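Local coordinates for alanine racemase 1 (Caldanaerobacter subterraneus subsp. tengcongensis MB4, PDB 4Y2W), which belongs to the alanine racemase family, joining an N-terminal TIM barrel to a C-terminal domain rich in beta-strands, at residues A[105-109]-A[138-142]; A[148-152]-A[193-199]; A[162-168]-A[201-206]. The protein carries 1 engineered substitution. The contacts are given in a common frame with arbitrary orientation. Residues are numbered along the deposited sequence.

How the contacts relate
All three contacts lie in the N-terminal TIM barrel and form a connected patch, their centres 12 to 15 Å apart. Contact 3 is the buried one: neighbouring barrel strands joined by backbone hydrogen bonds. Contact 1, partly buried, lies at the C-terminal ends of the strands, where aromatic rings pack on loop backbone without any hydrogen bond between its segments. Contact 2 is the outer layer, an apolar helix-helix packing with a polar, exposed margin. Helix 177-195, part of contact 2, crosses over between the strands of contact 3. Probable hydrogen bonds link T105 OG1 to Y166 OH (2.6 Å, contacts 1 and 3) and Y141 OH to E150 OE1 (2.6 Å, contacts 1 and 2).

Contact 1 of 3, residues A[105-109]-A[138-142]; sequences TVYDI and RIGYI
The chain at 105-109 leaves a strand: T105 and V106 are extended, Y107 turns with phi/psi of -147/33°, and D108 returns to an extended conformation (-161/148°) as the N-cap of the helix starting at I109. Segment 138-142 is irregular loop. From end to end, CA 105 to 109 and CA 139 to 141 run 41° apart, and the nearest CA atoms are those of Y107 and G140, 5.2 Å apart. G140 has phi/psi of 115/171°, at which a CB would be jammed against the carbonyl O of I139; the Y107 ring packs on its backbone. With chi1 at 51° (p) and chi2 at 89°, the Y107 ring places CG 3.7 Å from G140 CA, and G140 N sits over one of its faces. Further along the ring, Y107 CZ is 3.8 Å from I139 CB and Y107 OH 3.5 Å from I139 CG2. The site is the C-terminal rim of a TIM barrel, where the loop after strand 103-106 meets the loop after strand 126-131; R138, at the start of the second segment, touches the bound alanine. Y107 also meets H256 of the second subunit edge-to-face, so this rim also belongs to the dimer interface. Y141 (chi1 -73°, m) brings its ring against the Y107 backbone: Y107 CB is 4.3 Å from the Y141 ring centroid, 22° off the normal, a CH-pi contact, while Y107 O approaches Y141 CE1 to 3.2 Å over the same ring. Y141 OH lies 3.3 Å from D108 N at a poor angle and is hydrogen-bonded instead to E150.

Contact 2 of 3, residues A[148-152]-A[193-199]; sequences QKEIL and SLEKKRL
Two neighbouring helices on the outside of the TIM barrel, 144-155 and 177-195, meet here, the second at its C-terminal end. Segment 148-152 is regular helix, with L152 N bonded to Q148 O at 3.0 Å. In segment 193-199 the helix gives way to a type I turn from E195 to R198 and closes in a Schellman motif: R198 takes positive phi (62/43°), and two weak bonds, L199 N to L194 O (3.3 Å) and R198 N to E195 O (3.1 Å), mark the reversal. The reversal folds L199 back towards the first helix, so that L194, K197 and L199 together offer a surface to it. The nearest CA atoms are those of Q148 and L194, 6.6 Å apart. The main bump is L194 (chi1 -70°, chi2 171°), whose CD2 enters a hollow formed by one helical turn: it is 4.1 Å from Q148 CA, 4.0 Å from I151 CG2 and 4.2 Å from L152 CG. In return, L152 (chi1 -78°, chi2 161°) pushes its CD2 between K197 CB at 3.7 Å and L199 CD2 at 4.0 Å. I151 CG2 fills the space between L194 and L199, 3.9 Å from L199 CD2, on the buried side; L194 CD1 continues inwards to I165 of the barrel wall. The leucines and I151 supply somewhat more than half of the 361 Å² buried between the segments. At the polar margin the side chain of Q148 (chi1 -72°, chi2 -175°) reaches across to the second helix, bringing its NE2 within 2.7 Å and its OE1 within 2.9 Å of S193 OG.

Contact 3 of 3, residues A[162-168]-A[201-206]; sequences LEGIYSH and IPLKHI
Strands 160-166 and 203-208 are adjacent parallel strands of the TIM barrel, the two strands of a beta-alpha-beta unit whose crossover is helix 177-195. Their axes here approach to 4.7 Å at 21°, and the register pairs G164 with L203 (CA-CA 4.3 Å), I165 with K204 (5.2 Å) and Y166 with H205 (5.0 Å). Backbone hydrogen bonds zigzag between them: L203 N to E163 O (3.0 Å), I165 N to L203 O (2.8 Å), H205 N to I165 O (3.3 Å) and, weakly, S167 N to H205 O (3.4 Å). CA-H...O contacts supplement these, among them K204 CA to I165 O at 3.4 Å. Apolar packing lies on the I165 and K204 face, which is covered by helix 177-195: I165 CG2 meets I201 CG2 at 3.8 Å, and I165 also touches F187 and I191 of that helix. Polar anchoring extends past the pair: the Y166 hydroxyl bonds T105, and K204 forms a salt bridge with D221. At the C-terminal end, H168 touches the bound alanine. Aromatic contact is confined to the Y166 and H205 face, in the barrel interior. The two rings are nearly parallel (11°) but slid apart, centroids 4.9 Å, so they barely overlap; with both residues at chi1 p, Y166 CB instead sits over the H205 ring, 3.3 Å from its centroid.

Contact 1 of 3, residues A[105-109]-A[138-142]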
ATOM      1  N   THR A 105     -25.068  -5.184   3.618  1.00 47.90           N
ATOM      2  CA  THR A 105     -25.070  -6.314   4.532  1.00 47.91           C
ATOM      3  C   THR A 105     -25.739  -5.917   5.845  1.00 48.22           C
ATOM      4  O   THR A 105     -25.482  -4.835   6.375  1.00 48.43           O
ATOM      5  CB  THR A 105     -23.633  -6.797   4.796  1.00 47.63           C
ATOM      6  OG1 THR A 105     -23.069  -7.274   3.569  1.00 47.31           O
ATOM      7  CG2 THR A 105     -23.615  -7.914   5.824  1.00 48.15           C
ATOM      8  N   VAL A 106     -26.595  -6.797   6.362  1.00 48.76           N
ATOM      9  CA  VAL A 106     -27.332  -6.536   7.601  1.00 49.20           C
ATOM     10  C   VAL A 106     -27.392  -7.786   8.481  1.00 49.19           C
ATOM     11  O   VAL A 106     -27.675  -8.880   7.997  1.00 48.95           O
ATOM     12  CB  VAL A 106     -28.776  -6.070   7.308  1.00 48.72           C
ATOM     13  CG1 VAL A 106     -29.501  -5.713   8.603  1.00 48.99           C
ATOM     14  CG2 VAL A 106     -28.775  -4.889   6.346  1.00 48.19           C
ATOM     15  N   TYR A 107     -27.119  -7.616   9.771  1.00 49.37           N
ATOM     16  CA  TYR A 107     -27.271  -8.704  10.739  1.00 50.96           C
ATOM     17  C   TYR A 107     -27.710  -8.212  12.127  1.00 50.68           C
ATOM     18  O   TYR A 107     -27.341  -8.796  13.146  1.00 49.90           O
ATOM     19  CB  TYR A 107     -25.976  -9.530  10.828  1.00 52.39           C
ATOM     20  CG  TYR A 107     -24.724  -8.707  11.052  1.00 52.79           C
ATOM     21  CD1 TYR A 107     -24.290  -8.394  12.336  1.00 52.95           C
ATOM     22  CD2 TYR A 107     -23.971  -8.243   9.975  1.00 52.79           C
ATOM     23  CE1 TYR A 107     -23.147  -7.641  12.540  1.00 53.86           C
ATOM     24  CE2 TYR A 107     -22.827  -7.489  10.170  1.00 53.03           C
ATOM     25  CZ  TYR A 107     -22.419  -7.192  11.455  1.00 53.49           C
ATOM     26  OH  TYR A 107     -21.284  -6.445  11.657  1.00 54.00           O
ATOM     27  N   ASP A 108     -28.502  -7.142  12.158  1.00 50.72           N
ATOM     28  CA  ASP A 108     -29.214  -6.733  13.367  0.99 51.91           C
ATOM     29  C   ASP A 108     -30.376  -5.809  12.996  1.00 53.38           C
ATOM     30  O   ASP A 108     -30.298  -5.063  12.013  1.00 54.25           O
ATOM     31  CB  ASP A 108     -28.280  -6.082  14.399  0.92 51.97           C
ATOM     32  CG  ASP A 108     -27.806  -4.708  13.983  0.78 52.86           C
ATOM     33  OD1 ASP A 108     -27.197  -4.589  12.900  0.60 53.50           O
ATOM     34  OD2 ASP A 108     -28.048  -3.746  14.745  1.00 53.32           O
ATOM     35  N   ILE A 109     -31.449  -5.878  13.782  1.00 53.64           N
ATOM     36  CA  ILE A 109     -32.711  -5.204  13.458  1.00 53.43           C
ATOM     37  C   ILE A 109     -32.629  -3.679  13.563  1.00 53.84           C
ATOM     38  O   ILE A 109     -33.255  -2.970  12.775  1.00 52.21           O
ATOM     39  CB  ILE A 109     -33.878  -5.734  14.341  1.00 54.04           C
ATOM     40  CG1 ILE A 109     -35.241  -5.311  13.772  1.00 54.51           C
ATOM     41  CG2 ILE A 109     -33.745  -5.275  15.791  1.00 53.18           C
ATOM     42  CD1 ILE A 109     -35.524  -5.841  12.382  1.00 55.21           C
ATOM     43  N   ARG A 138     -16.759 -13.990  12.658  1.00 48.02           N
ATOM     44  CA  ARG A 138     -16.355 -12.669  12.181  1.00 46.97           C
ATOM     45  C   ARG A 138     -17.530 -11.682  12.230  1.00 47.29           C
ATOM     46  O   ARG A 138     -17.595 -10.860  13.148  1.00 47.47           O
ATOM     47  CB  ARG A 138     -15.752 -12.795  10.781  1.00 45.79           C
ATOM     48  CG  ARG A 138     -15.202 -11.512  10.188  1.00 44.83           C
ATOM     49  CD  ARG A 138     -14.433 -11.808   8.907  1.00 44.42           C
ATOM     50  NE  ARG A 138     -15.314 -12.078   7.772  1.00 43.04           N
ATOM     51  CZ  ARG A 138     -14.896 -12.369   6.543  1.00 42.07           C
ATOM     52  NH1 ARG A 138     -13.599 -12.436   6.265  1.00 43.16           N
ATOM     53  NH2 ARG A 138     -15.781 -12.602   5.582  1.00 41.49           N
ATOM     54  N   ILE A 139     -18.449 -11.755  11.265  1.00 46.51           N
ATOM     55  CA  ILE A 139     -19.703 -10.994  11.343  1.00 47.01           C
ATOM     56  C   ILE A 139     -20.898 -11.871  10.989  1.00 47.19           C
ATOM     57  O   ILE A 139     -20.748 -12.915  10.351  1.00 47.40           O
ATOM     58  CB  ILE A 139     -19.716  -9.726  10.446  1.00 46.80           C
ATOM     59  CG1 ILE A 139     -19.438 -10.067   8.980  1.00 46.98           C
ATOM     60  CG2 ILE A 139     -18.714  -8.700  10.948  1.00 46.96           C
ATOM     61  CD1 ILE A 139     -19.989  -9.039   8.011  1.00 46.97           C
ATOM     62  N   GLY A 140     -22.081 -11.424  11.407  1.00 47.28           N
ATOM     63  CA  GLY A 140     -23.330 -12.129  11.149  1.00 47.67           C
ATOM     64  C   GLY A 140     -23.970 -12.619  12.429  1.00 48.51           C
ATOM     65  O   GLY A 140     -23.364 -12.562  13.502  1.00 48.57           O
ATOM     66  N   TYR A 141     -25.205 -13.100  12.315  1.00 49.82           N
ATOM     67  CA  TYR A 141     -25.917 -13.667  13.457  1.00 50.02           C
ATOM     68  C   TYR A 141     -25.240 -14.938  13.950  1.00 49.83           C
ATOM     69  O   TYR A 141     -24.824 -15.776  13.147  1.00 48.11           O
ATOM     70  CB  TYR A 141     -27.358 -14.012  13.078  1.00 50.06           C
ATOM     71  CG  TYR A 141     -28.261 -12.821  12.901  1.00 49.74           C
ATOM     72  CD1 TYR A 141     -28.713 -12.104  14.003  1.00 49.90           C
ATOM     73  CD2 TYR A 141     -28.685 -12.426  11.634  1.00 49.87           C
ATOM     74  CE1 TYR A 141     -29.553 -11.016  13.850  1.00 49.97           C
ATOM     75  CE2 TYR A 141     -29.526 -11.340  11.468  1.00 50.01           C
ATOM     76  CZ  TYR A 141     -29.958 -10.638  12.576  1.00 50.07           C
ATOM     77  OH  TYR A 141     -30.794  -9.558  12.408  1.00 50.46           O
ATOM     78  N   ILE A 142     -25.139 -15.073  15.269  1.00 51.26           N
ATOM     79  CA  ILE A 142     -24.708 -16.329  15.892  1.00 54.91           C
ATOM     80  C   ILE A 142     -25.868 -17.021  16.620  1.00 56.93           C
ATOM     81  O   ILE A 142     -25.934 -18.251  16.640  1.00 58.10           O
ATOM     82  CB  ILE A 142     -23.494 -16.149  16.841  1.00 55.56           C
ATOM     83  CG1 ILE A 142     -23.747 -15.058  17.890  1.00 56.23           C
ATOM     84  CG2 ILE A 142     -22.246 -15.828  16.031  1.00 54.48           C
ATOM     85  CD1 ILE A 142     -22.760 -15.082  19.039  1.00 56.81           C
TER

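Contact 2 of 3, residues A[148-152]-A[193-199]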
ATOM      1  N   GLN A 148     -33.923 -15.664  13.153  1.00 61.40           N
ATOM      2  CA  GLN A 148     -35.226 -15.926  12.533  1.00 60.99           C
ATOM      3  C   GLN A 148     -36.226 -14.818  12.828  1.00 58.83           C
ATOM      4  O   GLN A 148     -36.923 -14.354  11.928  1.00 59.03           O
ATOM      5  CB  GLN A 148     -35.809 -17.257  13.010  1.00 62.28           C
ATOM      6  CG  GLN A 148     -35.098 -18.481  12.462  1.00 63.84           C
ATOM      7  CD  GLN A 148     -35.780 -19.780  12.852  1.00 63.81           C
ATOM      8  OE1 GLN A 148     -35.133 -20.716  13.328  1.00 63.90           O
ATOM      9  NE2 GLN A 148     -37.092 -19.846  12.644  1.00 62.84           N
ATOM     10  N   LYS A 149     -36.291 -14.401  14.089  1.00 56.68           N
ATOM     11  CA  LYS A 149     -37.230 -13.362  14.507  1.00 56.66           C
ATOM     12  C   LYS A 149     -36.988 -12.054  13.749  1.00 55.44           C
ATOM     13  O   LYS A 149     -37.906 -11.511  13.124  1.00 55.75           O
ATOM     14  CB  LYS A 149     -37.129 -13.121  16.018  1.00 57.34           C
ATOM     15  CG  LYS A 149     -38.225 -12.228  16.574  1.00 58.27           C
ATOM     16  CD  LYS A 149     -37.937 -11.796  18.002  1.00 59.36           C
ATOM     17  CE  LYS A 149     -39.006 -10.833  18.498  1.00 60.09           C
ATOM     18  NZ  LYS A 149     -38.800 -10.439  19.919  1.00 60.59           N
ATOM     19  N   GLU A 150     -35.749 -11.570  13.796  1.00 53.56           N
ATOM     20  CA  GLU A 150     -35.392 -10.286  13.188  1.00 52.29           C
ATOM     21  C   GLU A 150     -35.464 -10.320  11.665  1.00 51.82           C
ATOM     22  O   GLU A 150     -35.894  -9.352  11.043  1.00 52.04           O
ATOM     23  CB  GLU A 150     -33.999  -9.845  13.640  1.00 51.62           C
ATOM     24  CG  GLU A 150     -33.905  -9.586  15.137  1.00 51.36           C
ATOM     25  CD  GLU A 150     -32.609  -8.917  15.550  1.00 50.49           C
ATOM     26  OE1 GLU A 150     -31.653  -8.912  14.752  1.00 48.61           O
ATOM     27  OE2 GLU A 150     -32.549  -8.389  16.679  1.00 51.20           O
ATOM     28  N   ILE A 151     -35.051 -11.435  11.071  1.00 51.87           N
ATOM     29  CA  ILE A 151     -35.124 -11.608   9.622  1.00 52.25           C
ATOM     30  C   ILE A 151     -36.575 -11.603   9.139  1.00 54.11           C
ATOM     31  O   ILE A 151     -36.868 -11.074   8.067  1.00 55.30           O
ATOM     32  CB  ILE A 151     -34.402 -12.900   9.173  1.00 51.91           C
ATOM     33  CG1 ILE A 151     -32.889 -12.731   9.338  1.00 51.69           C
ATOM     34  CG2 ILE A 151     -34.716 -13.233   7.719  1.00 52.19           C
ATOM     35  CD1 ILE A 151     -32.110 -14.027   9.297  1.00 51.97           C
ATOM     36  N   LEU A 152     -37.477 -12.182   9.930  1.00 56.11           N
ATOM     37  CA  LEU A 152     -38.902 -12.218   9.572  1.00 56.28           C
ATOM     38  C   LEU A 152     -39.550 -10.835   9.645  1.00 54.91           C
ATOM     39  O   LEU A 152     -40.462 -10.537   8.876  1.00 55.33           O
ATOM     40  CB  LEU A 152     -39.668 -13.222  10.448  1.00 57.49           C
ATOM     41  CG  LEU A 152     -39.501 -14.699  10.054  1.00 57.39           C
ATOM     42  CD1 LEU A 152     -39.896 -15.626  11.197  1.00 57.62           C
ATOM     43  CD2 LEU A 152     -40.301 -15.025   8.800  1.00 56.69           C
ATOM     44  N   SER A 193     -35.978 -23.353   8.286  1.00 66.14           N
ATOM     45  CA  SER A 193     -36.840 -22.769   9.305  1.00 66.59           C
ATOM     46  C   SER A 193     -37.544 -21.512   8.785  1.00 66.85           C
ATOM     47  O   SER A 193     -38.715 -21.281   9.093  1.00 68.66           O
ATOM     48  CB  SER A 193     -36.033 -22.447  10.564  1.00 66.77           C
ATOM     49  OG  SER A 193     -36.883 -22.358  11.689  1.00 67.31           O
ATOM     50  N   LEU A 194     -36.827 -20.712   7.996  1.00 66.58           N
ATOM     51  CA  LEU A 194     -37.390 -19.500   7.385  1.00 65.44           C
ATOM     52  C   LEU A 194     -38.374 -19.817   6.264  1.00 64.44           C
ATOM     53  O   LEU A 194     -39.405 -19.155   6.138  1.00 65.63           O
ATOM     54  CB  LEU A 194     -36.283 -18.594   6.838  1.00 64.64           C
ATOM     55  CG  LEU A 194     -35.378 -17.891   7.851  1.00 63.50           C
ATOM     56  CD1 LEU A 194     -34.218 -17.229   7.122  1.00 63.74           C
ATOM     57  CD2 LEU A 194     -36.145 -16.873   8.682  1.00 62.87           C
ATOM     58  N   GLU A 195     -38.054 -20.815   5.445  1.00 63.72           N
ATOM     59  CA  GLU A 195     -38.950 -21.237   4.366  1.00 63.63           C
ATOM     60  C   GLU A 195     -40.242 -21.853   4.908  1.00 63.30           C
ATOM     61  O   GLU A 195     -41.274 -21.811   4.241  1.00 62.19           O
ATOM     62  CB  GLU A 195     -38.251 -22.210   3.410  1.00 63.91           C
ATOM     63  CG  GLU A 195     -37.196 -21.554   2.522  1.00 64.42           C
ATOM     64  CD  GLU A 195     -36.865 -22.359   1.271  1.00 65.46           C
ATOM     65  OE1 GLU A 195     -37.762 -23.039   0.726  1.00 65.80           O
ATOM     66  OE2 GLU A 195     -35.703 -22.302   0.817  1.00 65.74           O
ATOM     67  N   LYS A 196     -40.179 -22.418   6.116  1.00 64.32           N
ATOM     68  CA  LYS A 196     -41.370 -22.919   6.814  1.00 64.69           C
ATOM     69  C   LYS A 196     -42.269 -21.782   7.302  1.00 62.99           C
ATOM     70  O   LYS A 196     -43.460 -21.992   7.536  1.00 63.06           O
ATOM     71  CB  LYS A 196     -40.979 -23.821   7.993  1.00 66.76           C
ATOM     72  CG  LYS A 196     -40.564 -25.223   7.576  1.00 68.05           C
ATOM     73  CD  LYS A 196     -39.809 -25.950   8.680  1.00 70.02           C
ATOM     74  CE  LYS A 196     -39.266 -27.282   8.182  1.00 70.94           C
ATOM     75  NZ  LYS A 196     -38.302 -27.900   9.131  1.00 70.93           N
ATOM     76  N   LYS A 197     -41.695 -20.589   7.460  1.00 61.54           N
ATOM     77  CA  LYS A 197     -42.466 -19.377   7.744  1.00 61.04           C
ATOM     78  C   LYS A 197     -42.773 -18.585   6.464  1.00 59.71           C
ATOM     79  O   LYS A 197     -42.983 -17.377   6.516  1.00 59.96           O
ATOM     80  CB  LYS A 197     -41.714 -18.498   8.748  1.00 62.01           C
ATOM     81  CG  LYS A 197     -41.359 -19.202  10.051  1.00 63.48           C
ATOM     82  CD  LYS A 197     -42.561 -19.338  10.978  1.00 64.43           C
ATOM     83  CE  LYS A 197     -42.391 -20.488  11.964  1.00 65.34           C
ATOM     84  NZ  LYS A 197     -41.084 -20.462  12.683  1.00 65.14           N
ATOM     85  N   ARG A 198     -42.800 -19.278   5.323  1.00 60.22           N
ATOM     86  CA  ARG A 198     -43.221 -18.709   4.035  1.00 62.03           C
ATOM     87  C   ARG A 198     -42.331 -17.561   3.555  1.00 63.54           C
ATOM     88  O   ARG A 198     -42.824 -16.547   3.054  1.00 63.06           O
ATOM     89  CB  ARG A 198     -44.693 -18.264   4.096  1.00 62.35           C
ATOM     90  CG  ARG A 198     -45.645 -19.282   4.717  1.00 62.29           C
ATOM     91  CD  ARG A 198     -45.636 -20.622   3.990  1.00 61.51           C
ATOM     92  NE  ARG A 198     -46.131 -20.514   2.619  1.00 60.81           N
ATOM     93  CZ  ARG A 198     -47.417 -20.470   2.270  1.00 59.83           C
ATOM     94  NH1 ARG A 198     -48.381 -20.515   3.187  1.00 59.16           N
ATOM     95  NH2 ARG A 198     -47.745 -20.376   0.985  1.00 58.60           N
ATOM     96  N   LEU A 199     -41.018 -17.742   3.692  1.00 64.93           N
ATOM     97  CA  LEU A 199     -40.038 -16.730   3.306  1.00 64.13           C
ATOM     98  C   LEU A 199     -38.951 -17.329   2.414  1.00 64.14           C
ATOM     99  O   LEU A 199     -38.022 -17.976   2.901  1.00 62.96           O
ATOM    100  CB  LEU A 199     -39.412 -16.110   4.556  1.00 64.02           C
ATOM    101  CG  LEU A 199     -38.393 -14.993   4.334  1.00 63.97           C
ATOM    102  CD1 LEU A 199     -39.021 -13.827   3.586  1.00 64.49           C
ATOM    103  CD2 LEU A 199     -37.827 -14.543   5.671  1.00 63.62           C
TER

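Contact 3 of 3, residues A[162-168]-A[201-206]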
ATOM      1  N   LEU A 162     -35.584  -7.838   0.769  1.00 55.12           N
ATOM      2  CA  LEU A 162     -34.803  -8.907   1.372  1.00 54.48           C
ATOM      3  C   LEU A 162     -34.352  -9.888   0.283  1.00 54.70           C
ATOM      4  O   LEU A 162     -34.885 -10.995   0.150  1.00 54.57           O
ATOM      5  CB  LEU A 162     -35.640  -9.585   2.460  1.00 54.42           C
ATOM      6  CG  LEU A 162     -34.955 -10.457   3.511  1.00 55.45           C
ATOM      7  CD1 LEU A 162     -33.623  -9.880   3.965  1.00 56.22           C
ATOM      8  CD2 LEU A 162     -35.888 -10.625   4.699  1.00 55.55           C
ATOM      9  N   GLU A 163     -33.351  -9.457  -0.486  1.00 53.35           N
ATOM     10  CA  GLU A 163     -32.911 -10.157  -1.695  1.00 52.31           C
ATOM     11  C   GLU A 163     -31.996 -11.349  -1.433  1.00 52.37           C
ATOM     12  O   GLU A 163     -32.121 -12.381  -2.093  1.00 53.24           O
ATOM     13  CB  GLU A 163     -32.186  -9.182  -2.622  1.00 52.12           C
ATOM     14  CG  GLU A 163     -31.822  -9.756  -3.982  1.00 52.02           C
ATOM     15  CD  GLU A 163     -30.985  -8.802  -4.806  1.00 51.80           C
ATOM     16  OE1 GLU A 163     -29.837  -8.520  -4.406  1.00 52.26           O
ATOM     17  OE2 GLU A 163     -31.470  -8.337  -5.854  1.00 52.41           O
ATOM     18  N   GLY A 164     -31.060 -11.206  -0.499  1.00 52.07           N
ATOM     19  CA  GLY A 164     -30.052 -12.241  -0.278  1.00 51.53           C
ATOM     20  C   GLY A 164     -29.816 -12.632   1.164  1.00 51.85           C
ATOM     21  O   GLY A 164     -30.242 -11.949   2.098  1.00 51.66           O
ATOM     22  N   ILE A 165     -29.140 -13.762   1.333  1.00 51.92           N
ATOM     23  CA  ILE A 165     -28.709 -14.237   2.642  1.00 51.62           C
ATOM     24  C   ILE A 165     -27.451 -15.069   2.429  1.00 51.21           C
ATOM     25  O   ILE A 165     -27.410 -15.910   1.530  1.00 51.72           O
ATOM     26  CB  ILE A 165     -29.812 -15.054   3.360  1.00 51.26           C
ATOM     27  CG1 ILE A 165     -29.310 -15.558   4.718  1.00 51.55           C
ATOM     28  CG2 ILE A 165     -30.281 -16.222   2.504  1.00 51.58           C
ATOM     29  CD1 ILE A 165     -30.413 -15.986   5.663  1.00 51.18           C
ATOM     30  N   TYR A 166     -26.416 -14.823   3.229  1.00 50.68           N
ATOM     31  CA  TYR A 166     -25.140 -15.493   3.006  1.00 49.52           C
ATOM     32  C   TYR A 166     -24.310 -15.720   4.252  1.00 48.26           C
ATOM     33  O   TYR A 166     -24.588 -15.168   5.318  1.00 47.26           O
ATOM     34  CB  TYR A 166     -24.319 -14.733   1.960  1.00 50.03           C
ATOM     35  CG  TYR A 166     -23.751 -13.401   2.406  1.00 50.33           C
ATOM     36  CD1 TYR A 166     -24.564 -12.284   2.546  1.00 50.54           C
ATOM     37  CD2 TYR A 166     -22.389 -13.257   2.666  1.00 50.81           C
ATOM     38  CE1 TYR A 166     -24.041 -11.063   2.943  1.00 51.09           C
ATOM     39  CE2 TYR A 166     -21.856 -12.043   3.064  1.00 50.47           C
ATOM     40  CZ  TYR A 166     -22.685 -10.948   3.200  1.00 50.90           C
ATOM     41  OH  TYR A 166     -22.155  -9.742   3.596  1.00 49.99           O
ATOM     42  N   SER A 167     -23.299 -16.568   4.085  1.00 47.97           N
ATOM     43  CA  SER A 167     -22.333 -16.890   5.127  1.00 48.03           C
ATOM     44  C   SER A 167     -20.956 -17.051   4.474  1.00 48.53           C
ATOM     45  O   SER A 167     -20.799 -16.795   3.278  1.00 46.49           O
ATOM     46  CB  SER A 167     -22.748 -18.170   5.859  1.00 47.86           C
ATOM     47  OG  SER A 167     -21.991 -18.355   7.042  1.00 47.58           O
ATOM     48  N   HIS A 168     -19.968 -17.477   5.261  1.00 50.63           N
ATOM     49  CA  HIS A 168     -18.579 -17.564   4.804  1.00 51.46           C
ATOM     50  C   HIS A 168     -17.874 -18.748   5.468  1.00 49.97           C
ATOM     51  O   HIS A 168     -17.971 -18.923   6.687  1.00 49.66           O
ATOM     52  CB  HIS A 168     -17.852 -16.257   5.144  1.00 53.13           C
ATOM     53  CG  HIS A 168     -16.635 -15.996   4.309  1.00 55.29           C
ATOM     54  ND1 HIS A 168     -16.671 -15.233   3.163  1.00 56.68           N
ATOM     55  CD2 HIS A 168     -15.346 -16.381   4.464  1.00 56.34           C
ATOM     56  CE1 HIS A 168     -15.459 -15.168   2.639  1.00 56.99           C
ATOM     57  NE2 HIS A 168     -14.636 -15.856   3.410  1.00 56.95           N
ATOM     58  N   ILE A 201     -35.953 -16.461   0.240  1.00 61.34           N
ATOM     59  CA  ILE A 201     -34.956 -15.450  -0.114  1.00 59.52           C
ATOM     60  C   ILE A 201     -34.238 -15.905  -1.391  1.00 58.23           C
ATOM     61  O   ILE A 201     -33.582 -16.947  -1.389  1.00 58.10           O
ATOM     62  CB  ILE A 201     -33.946 -15.226   1.031  1.00 59.71           C
ATOM     63  CG1 ILE A 201     -34.688 -14.826   2.312  1.00 59.52           C
ATOM     64  CG2 ILE A 201     -32.940 -14.146   0.653  1.00 59.99           C
ATOM     65  CD1 ILE A 201     -33.799 -14.660   3.526  1.00 59.28           C
ATOM     66  N   PRO A 202     -34.364 -15.129  -2.486  1.00 57.00           N
ATOM     67  CA  PRO A 202     -33.902 -15.607  -3.798  1.00 57.06           C
ATOM     68  C   PRO A 202     -32.404 -15.895  -3.918  1.00 58.34           C
ATOM     69  O   PRO A 202     -32.024 -16.792  -4.672  1.00 59.09           O
ATOM     70  CB  PRO A 202     -34.317 -14.489  -4.768  1.00 56.67           C
ATOM     71  CG  PRO A 202     -34.660 -13.311  -3.928  1.00 56.31           C
ATOM     72  CD  PRO A 202     -35.018 -13.810  -2.565  1.00 56.34           C
ATOM     73  N   LEU A 203     -31.565 -15.154  -3.195  1.00 58.81           N
ATOM     74  CA  LEU A 203     -30.111 -15.317  -3.310  1.00 59.46           C
ATOM     75  C   LEU A 203     -29.467 -15.889  -2.046  1.00 58.67           C
ATOM     76  O   LEU A 203     -29.117 -15.159  -1.116  1.00 57.76           O
ATOM     77  CB  LEU A 203     -29.448 -13.994  -3.712  1.00 61.39           C
ATOM     78  CG  LEU A 203     -29.299 -13.765  -5.223  1.00 63.42           C
ATOM     79  CD1 LEU A 203     -30.624 -13.931  -5.958  1.00 63.94           C
ATOM     80  CD2 LEU A 203     -28.701 -12.392  -5.496  1.00 63.60           C
ATOM     81  N   LYS A 204     -29.334 -17.210  -2.026  1.00 58.60           N
ATOM     82  CA  LYS A 204     -28.573 -17.911  -1.000  1.00 58.39           C
ATOM     83  C   LYS A 204     -27.191 -18.193  -1.572  1.00 56.49           C
ATOM     84  O   LYS A 204     -27.073 -18.736  -2.677  1.00 55.47           O
ATOM     85  CB  LYS A 204     -29.258 -19.227  -0.618  1.00 60.39           C
ATOM     86  CG  LYS A 204     -30.745 -19.093  -0.303  1.00 61.25           C
ATOM     87  CD  LYS A 204     -31.368 -20.406   0.152  1.00 61.57           C
ATOM     88  CE  LYS A 204     -31.443 -21.453  -0.954  1.00 61.21           C
ATOM     89  NZ  LYS A 204     -32.345 -21.053  -2.068  1.00 61.39           N
ATOM     90  N   HIS A 205     -26.150 -17.810  -0.835  1.00 54.35           N
ATOM     91  CA  HIS A 205     -24.771 -18.029  -1.281  1.00 52.78           C
ATOM     92  C   HIS A 205     -23.809 -18.132  -0.111  1.00 51.69           C
ATOM     93  O   HIS A 205     -24.035 -17.550   0.945  1.00 52.82           O
ATOM     94  CB  HIS A 205     -24.324 -16.930  -2.253  1.00 52.47           C
ATOM     95  CG  HIS A 205     -24.513 -15.536  -1.739  1.00 52.36           C
ATOM     96  ND1 HIS A 205     -23.457 -14.697  -1.461  1.00 52.05           N
ATOM     97  CD2 HIS A 205     -25.635 -14.825  -1.476  1.00 51.79           C
ATOM     98  CE1 HIS A 205     -23.919 -13.532  -1.040  1.00 50.96           C
ATOM     99  NE2 HIS A 205     -25.238 -13.585  -1.040  1.00 50.84           N
ATOM    100  N   ILE A 206     -22.740 -18.895  -0.308  1.00 50.56           N
ATOM    101  CA  ILE A 206     -21.780 -19.171   0.762  1.00 49.88           C
ATOM    102  C   ILE A 206     -20.350 -19.444   0.269  1.00 49.87           C
ATOM    103  O   ILE A 206     -19.389 -19.217   1.003  1.00 49.70           O
ATOM    104  CB  ILE A 206     -22.283 -20.353   1.628  1.00 49.66           C
ATOM    105  CG1 ILE A 206     -21.468 -20.483   2.919  1.00 50.54           C
ATOM    106  CG2 ILE A 206     -22.260 -21.655   0.836  1.00 49.66           C
ATOM    107  CD1 ILE A 206     -22.109 -21.389   3.949  1.00 50.36           C
TER